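Local coordinates for histone-lysine N-methyltransferase, H3 lysine-9 specific SUVH6 (Arabidopsis thaliana, PDB 6A5K), which transfers methyl groups from S-adenosylmethionine to lysine of histone H3 and probably binds methylated DNA through its SRA domain, at residues Pro327-Cys332 with Tyr462-Leu467; Asn454-Pro459 with Cys515-Ala520. The protein carries 1 engineered substitution. All blocks are in the same frame, centred on the assembly; numbering follows the deposited sequence.

Contact 1: Pro327-Cys332 with Tyr462-Leu467; sequences PTIYEC and YAQNVL. With ZN (zinc ion), chain B; ZN (zinc ion), chain C.
The pre-SET region joins the SET domain here by adding a short edge strand to a SET sheet: I329 pairs in parallel with V466, and Y330 with L467. The ladder starts at I329 N, which donates to N465 O at 3.0 Å, and continues with L467 N to I329 O. It closes where E331 N meets L467 O at 2.8 Å. N465 O takes a second donor, Q464 NE2, also at 3.0 Å; the two N-H groups reach it from opposite faces of the carbonyl plane. Q464 starts with CG anti to its backbone N (chi1 175°), and a bend at chi2 (61°) then swings the amide across toward P327-I329, beside the strand. That bend lays CG and CD against I329 CD1, each 3.8 Å away, and NE2 also bonds to K326 O just upstream of P327. An alanine in place of Q464 would probably leave N465 O with one donor fewer and K326 O without this mate, and open a gap beside I329. On the T328, Y330 and L467 side of the sheet, L467 CD1 comes 3.6 Å from Y330 CE2, the two side chains running alongside and pointing the same way. T328 CG2 sits over one face of that ring, offset toward its rim. A water bridges T328 OG1 and N465 ND2. On the other side, V466 CG1 meets E331 CG at 3.7 Å, while the E331 carboxylate turns to T347 and Q348. C332 follows directly, its SG bridging two zinc ions of the three-zinc, nine-cysteine cluster, each bond 2.4 Å. With main-chain bonds pairing the strands and C332 fixed to two metals right after them, the zinc cluster is probably held in a set position against the SET sheet.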
# COMPACT_ATOMS: atom_id res chain seq x y z
N PRO A 327 -14.58 10.75 6.65
CA PRO A 327 -14.23 11.93 7.46
C PRO A 327 -13.72 11.54 8.84
O PRO A 327 -12.67 12.03 9.28
CB PRO A 327 -15.55 12.70 7.55
CG PRO A 327 -16.26 12.33 6.28
CD PRO A 327 -15.91 10.89 6.03
N THR A 328 -14.44 10.64 9.51
CA THR A 328 -14.04 10.18 10.84
C THR A 328 -14.38 8.70 11.03
O THR A 328 -15.44 8.23 10.62
CB THR A 328 -14.74 11.00 11.97
OG1 THR A 328 -14.63 12.40 11.68
CG2 THR A 328 -14.09 10.72 13.32
N ILE A 329 -13.46 7.96 11.64
CA ILE A 329 -13.74 6.60 12.06
C ILE A 329 -13.79 6.53 13.58
O ILE A 329 -12.96 7.13 14.26
CB ILE A 329 -12.68 5.63 11.53
CG1 ILE A 329 -12.84 5.48 10.02
CG2 ILE A 329 -12.78 4.27 12.22
CD1 ILE A 329 -11.75 4.67 9.40
N TYR A 330 -14.79 5.83 14.11
CA TYR A 330 -14.91 5.61 15.54
C TYR A 330 -14.56 4.18 15.89
O TYR A 330 -15.24 3.24 15.47
CB TYR A 330 -16.33 5.94 16.03
CG TYR A 330 -16.76 7.36 15.75
CD1 TYR A 330 -17.25 7.72 14.51
CD2 TYR A 330 -16.66 8.33 16.73
CE1 TYR A 330 -17.63 9.02 14.24
CE2 TYR A 330 -17.05 9.64 16.48
CZ TYR A 330 -17.53 9.97 15.23
OH TYR A 330 -17.91 11.26 14.96
N GLU A 331 -13.49 4.00 16.66
CA GLU A 331 -13.14 2.68 17.15
C GLU A 331 -13.72 2.47 18.53
O GLU A 331 -14.07 3.43 19.21
CB GLU A 331 -11.62 2.49 17.17
CG GLU A 331 -10.98 2.52 15.79
CD GLU A 331 -9.54 2.03 15.80
OE1 GLU A 331 -9.08 1.52 16.85
OE2 GLU A 331 -8.87 2.16 14.76
N CYS A 332 -13.85 1.21 18.94
CA CYS A 332 -14.29 0.92 20.29
C CYS A 332 -13.24 1.39 21.29
O CYS A 332 -12.04 1.40 20.98
CB CYS A 332 -14.60 -0.57 20.45
SG CYS A 332 -16.13 -1.01 19.64
N TYR A 462 -2.59 7.99 3.21
CA TYR A 462 -3.43 9.14 3.53
C TYR A 462 -3.68 9.21 5.02
O TYR A 462 -3.59 8.19 5.73
CB TYR A 462 -4.77 9.11 2.77
CG TYR A 462 -5.61 7.88 3.02
CD1 TYR A 462 -5.50 6.76 2.21
CD2 TYR A 462 -6.55 7.85 4.06
CE1 TYR A 462 -6.27 5.64 2.42
CE2 TYR A 462 -7.33 6.72 4.28
CZ TYR A 462 -7.19 5.61 3.45
OH TYR A 462 -7.96 4.48 3.63
N ALA A 463 -4.03 10.41 5.47
CA ALA A 463 -4.37 10.66 6.87
C ALA A 463 -5.85 10.39 7.11
O ALA A 463 -6.70 10.73 6.29
CB ALA A 463 -4.01 12.09 7.27
N GLN A 464 -6.14 9.77 8.25
CA GLN A 464 -7.48 9.36 8.61
C GLN A 464 -7.73 9.72 10.07
O GLN A 464 -6.99 9.28 10.96
CB GLN A 464 -7.66 7.85 8.40
CG GLN A 464 -9.00 7.30 8.86
CD GLN A 464 -10.16 7.93 8.11
OE1 GLN A 464 -10.25 7.84 6.89
NE2 GLN A 464 -11.05 8.60 8.85
N ASN A 465 -8.76 10.52 10.31
CA ASN A 465 -9.13 10.88 11.67
C ASN A 465 -9.80 9.71 12.38
O ASN A 465 -10.72 9.10 11.83
CB ASN A 465 -10.07 12.09 11.67
CG ASN A 465 -9.36 13.38 11.29
OD1 ASN A 465 -8.14 13.46 11.32
ND2 ASN A 465 -10.14 14.40 10.94
N VAL A 466 -9.33 9.40 13.58
CA VAL A 466 -9.88 8.30 14.37
C VAL A 466 -10.15 8.75 15.81
O VAL A 466 -9.34 9.43 16.42
CB VAL A 466 -8.95 7.05 14.39
CG1 VAL A 466 -9.54 5.93 15.26
CG2 VAL A 466 -8.72 6.53 12.97
N LEU A 467 -11.31 8.36 16.34
CA LEU A 467 -11.63 8.58 17.74
C LEU A 467 -11.84 7.24 18.44
O LEU A 467 -12.46 6.34 17.87
CB LEU A 467 -12.88 9.45 17.88
CG LEU A 467 -12.73 10.90 17.40
CD1 LEU A 467 -14.09 11.57 17.25
CD2 LEU A 467 -11.84 11.68 18.37
ZN ZN B . -17.70 -0.14 21.24
ZN ZN C . -16.21 -3.41 19.78
O HOH W 1 -10.22 11.88 8.02
O HOH W 2 -12.85 14.34 11.56

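Contact 2: Asn454-Pro459 with Cys515-Ala520. With ZN (zinc ion), chain E; SAM (S-adenosylmethionine), chain F.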
# COMPACT_ATOMS: atom_id res chain seq x y z
N ASN A 454 7.54 12.12 4.46
CA ASN A 454 7.62 13.23 3.51
C ASN A 454 6.34 13.44 2.71
O ASN A 454 5.45 12.61 2.72
CB ASN A 454 8.81 13.02 2.56
CG ASN A 454 10.14 13.32 3.23
OD1 ASN A 454 10.23 14.21 4.07
ND2 ASN A 454 11.18 12.57 2.87
N HIS A 455 6.26 14.56 2.01
CA HIS A 455 5.13 14.84 1.13
C HIS A 455 5.32 14.23 -0.25
O HIS A 455 6.44 14.20 -0.78
CB HIS A 455 4.92 16.34 0.98
CG HIS A 455 4.08 16.70 -0.22
ND1 HIS A 455 2.70 16.70 -0.18
CD2 HIS A 455 4.42 17.01 -1.49
CE1 HIS A 455 2.23 17.03 -1.37
NE2 HIS A 455 3.25 17.22 -2.19
N SER A 456 4.23 13.77 -0.85
CA SER A 456 4.23 13.46 -2.28
C SER A 456 2.95 13.92 -2.96
O SER A 456 1.86 13.89 -2.36
CB SER A 456 4.42 11.96 -2.51
OG SER A 456 4.41 11.67 -3.90
N CYS A 457 3.08 14.36 -4.21
CA CYS A 457 1.92 14.73 -5.01
C CYS A 457 1.23 13.48 -5.57
O CYS A 457 0.12 13.56 -6.09
CB CYS A 457 2.33 15.67 -6.14
SG CYS A 457 3.06 17.20 -5.55
N SER A 458 1.91 12.34 -5.47
CA SER A 458 1.29 11.06 -5.78
C SER A 458 1.54 10.08 -4.63
O SER A 458 2.27 9.10 -4.79
CB SER A 458 1.83 10.50 -7.10
OG SER A 458 1.07 9.37 -7.49
N PRO A 459 0.93 10.35 -3.47
CA PRO A 459 1.24 9.65 -2.22
C PRO A 459 0.72 8.21 -2.16
O PRO A 459 -0.24 7.88 -2.85
CB PRO A 459 0.54 10.51 -1.18
CG PRO A 459 -0.68 11.02 -1.90
CD PRO A 459 -0.19 11.30 -3.31
N CYS A 515 8.69 21.51 -4.54
CA CYS A 515 8.42 20.11 -4.22
C CYS A 515 9.39 19.22 -4.98
O CYS A 515 9.54 19.34 -6.19
CB CYS A 515 6.97 19.73 -4.56
SG CYS A 515 6.57 18.02 -4.13
N PHE A 516 10.04 18.32 -4.25
CA PHE A 516 11.00 17.38 -4.83
C PHE A 516 10.49 15.94 -4.80
O PHE A 516 11.28 15.00 -4.76
CB PHE A 516 12.34 17.46 -4.09
CG PHE A 516 13.10 18.74 -4.33
CD1 PHE A 516 12.85 19.51 -5.45
CD2 PHE A 516 14.08 19.15 -3.44
CE1 PHE A 516 13.55 20.69 -5.68
CE2 PHE A 516 14.79 20.33 -3.66
CZ PHE A 516 14.52 21.09 -4.78
N CYS A 517 9.16 15.76 -4.83
CA CYS A 517 8.60 14.42 -4.70
C CYS A 517 8.93 13.55 -5.92
O CYS A 517 8.98 12.32 -5.81
CB CYS A 517 7.07 14.47 -4.49
SG CYS A 517 6.04 14.76 -5.97
N GLY A 518 9.14 14.18 -7.07
CA GLY A 518 9.56 13.48 -8.28
C GLY A 518 8.45 12.81 -9.08
O GLY A 518 8.71 12.12 -10.07
N ALA A 519 7.20 13.00 -8.65
CA ALA A 519 6.07 12.44 -9.38
C ALA A 519 5.89 13.15 -10.72
O ALA A 519 6.23 14.32 -10.88
CB ALA A 519 4.79 12.55 -8.55
N ALA A 520 5.33 12.45 -11.70
CA ALA A 520 5.13 13.07 -13.00
C ALA A 520 4.02 14.12 -12.97
O ALA A 520 4.00 15.03 -13.79
CB ALA A 520 4.85 12.04 -14.02
ZN ZN E . 5.44 17.05 -5.96
N SAM F . 12.49 15.23 5.56
CA SAM F . 12.21 15.58 6.96
C SAM F . 13.42 15.40 7.88
O SAM F . 13.29 15.53 9.11
OXT SAM F . 14.53 15.12 7.43
CB SAM F . 11.03 14.77 7.49
CG SAM F . 9.70 15.35 7.02
SD SAM F . 9.48 16.96 7.81
CE SAM F . 7.89 16.67 8.58
C5' SAM F . 8.92 18.06 6.49
C4' SAM F . 10.11 18.65 5.75
O4' SAM F . 10.67 17.67 4.89
C3' SAM F . 9.68 19.81 4.87
O3' SAM F . 9.74 21.03 5.57
C2' SAM F . 10.71 19.74 3.77
O2' SAM F . 11.89 20.33 4.25
C1' SAM F . 10.98 18.26 3.64
N9 SAM F . 10.10 17.68 2.60
C8 SAM F . 9.11 16.75 2.77
N7 SAM F . 8.54 16.49 1.56
C5 SAM F . 9.16 17.26 0.62
C6 SAM F . 8.99 17.40 -0.75
N6 SAM F . 8.06 16.70 -1.41
N1 SAM F . 9.78 18.29 -1.44
C2 SAM F . 10.75 19.02 -0.78
N3 SAM F . 10.92 18.87 0.58
C4 SAM F . 10.14 18.00 1.27
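S456 and C517 bring their backbones to 5.1 Å (CA to CA) where the turn after strand 454-455 meets an irregular loop, and a single hydrogen bond crosses between the segments, nearly straight at 169°, from C457 N to C517 SG. That sulfur also accepts from A519 N within its own loop. C517 SG is turned between its backbone N and carbonyl carbon (chi1 79°), which brings it to the zinc ion as well as to the C457 amide. C457 SG and C515 SG bind the same metal, all three at 2.4 Å, and C522 supplies the fourth sulfur. This is the post-SET zinc site: the N-H-S-C sequence of the SET domain lends one cysteine to the three of the C-X-C-X4-C tail, so the tail folds down over the cofactor. H455 touches both the zinc site and the cofactor. Its NE2 donates to C457 SG at 3.4 Å, close to the ring plane, while ND1 is bonded to the Y496 amide, which fixes the rotation of the imidazole. C515 SG comes up to the ring edge, 3.6 Å from H455 CD2. N-H groups pointing at metal-bound sulfurs would be expected to ease the negative charge on the thiolates. The adenine of S-adenosylmethionine is read from both segments: H455 N donates to N7 and H455 O accepts from N6 (3.0 Å), while F516 N reaches N1 at 2.8 Å. N6 makes a further, weak bond to C515 SG, linking base and zinc site directly. At the amino-acid end, N454 OD1 accepts from the cofactor's N at 2.9 Å. Beyond the metal, S458 CB touches A519 CB at 3.9 Å, and S456 OG accepts from S458 N in an ST turn.

How the contacts relate
Both contacts are partly buried and draw on neighbouring parts of the SET chain: the turn 454-459 runs almost directly into strand 462-467, yet the contact centres lie 24 Å apart. Each brings a cysteine-rich region against the SET domain, pre-SET in contact 1 and post-SET in contact 2. Their chemistry differs accordingly. Contact 1 is a parallel strand pairing at the edge of a sheet, with zinc bound only at its end by the pre-SET side. In contact 2 the metal itself takes sulfurs from both segments, regular strand pairing across it is absent, and two of its cysteines, C515 and C517, also line the cofactor pocket.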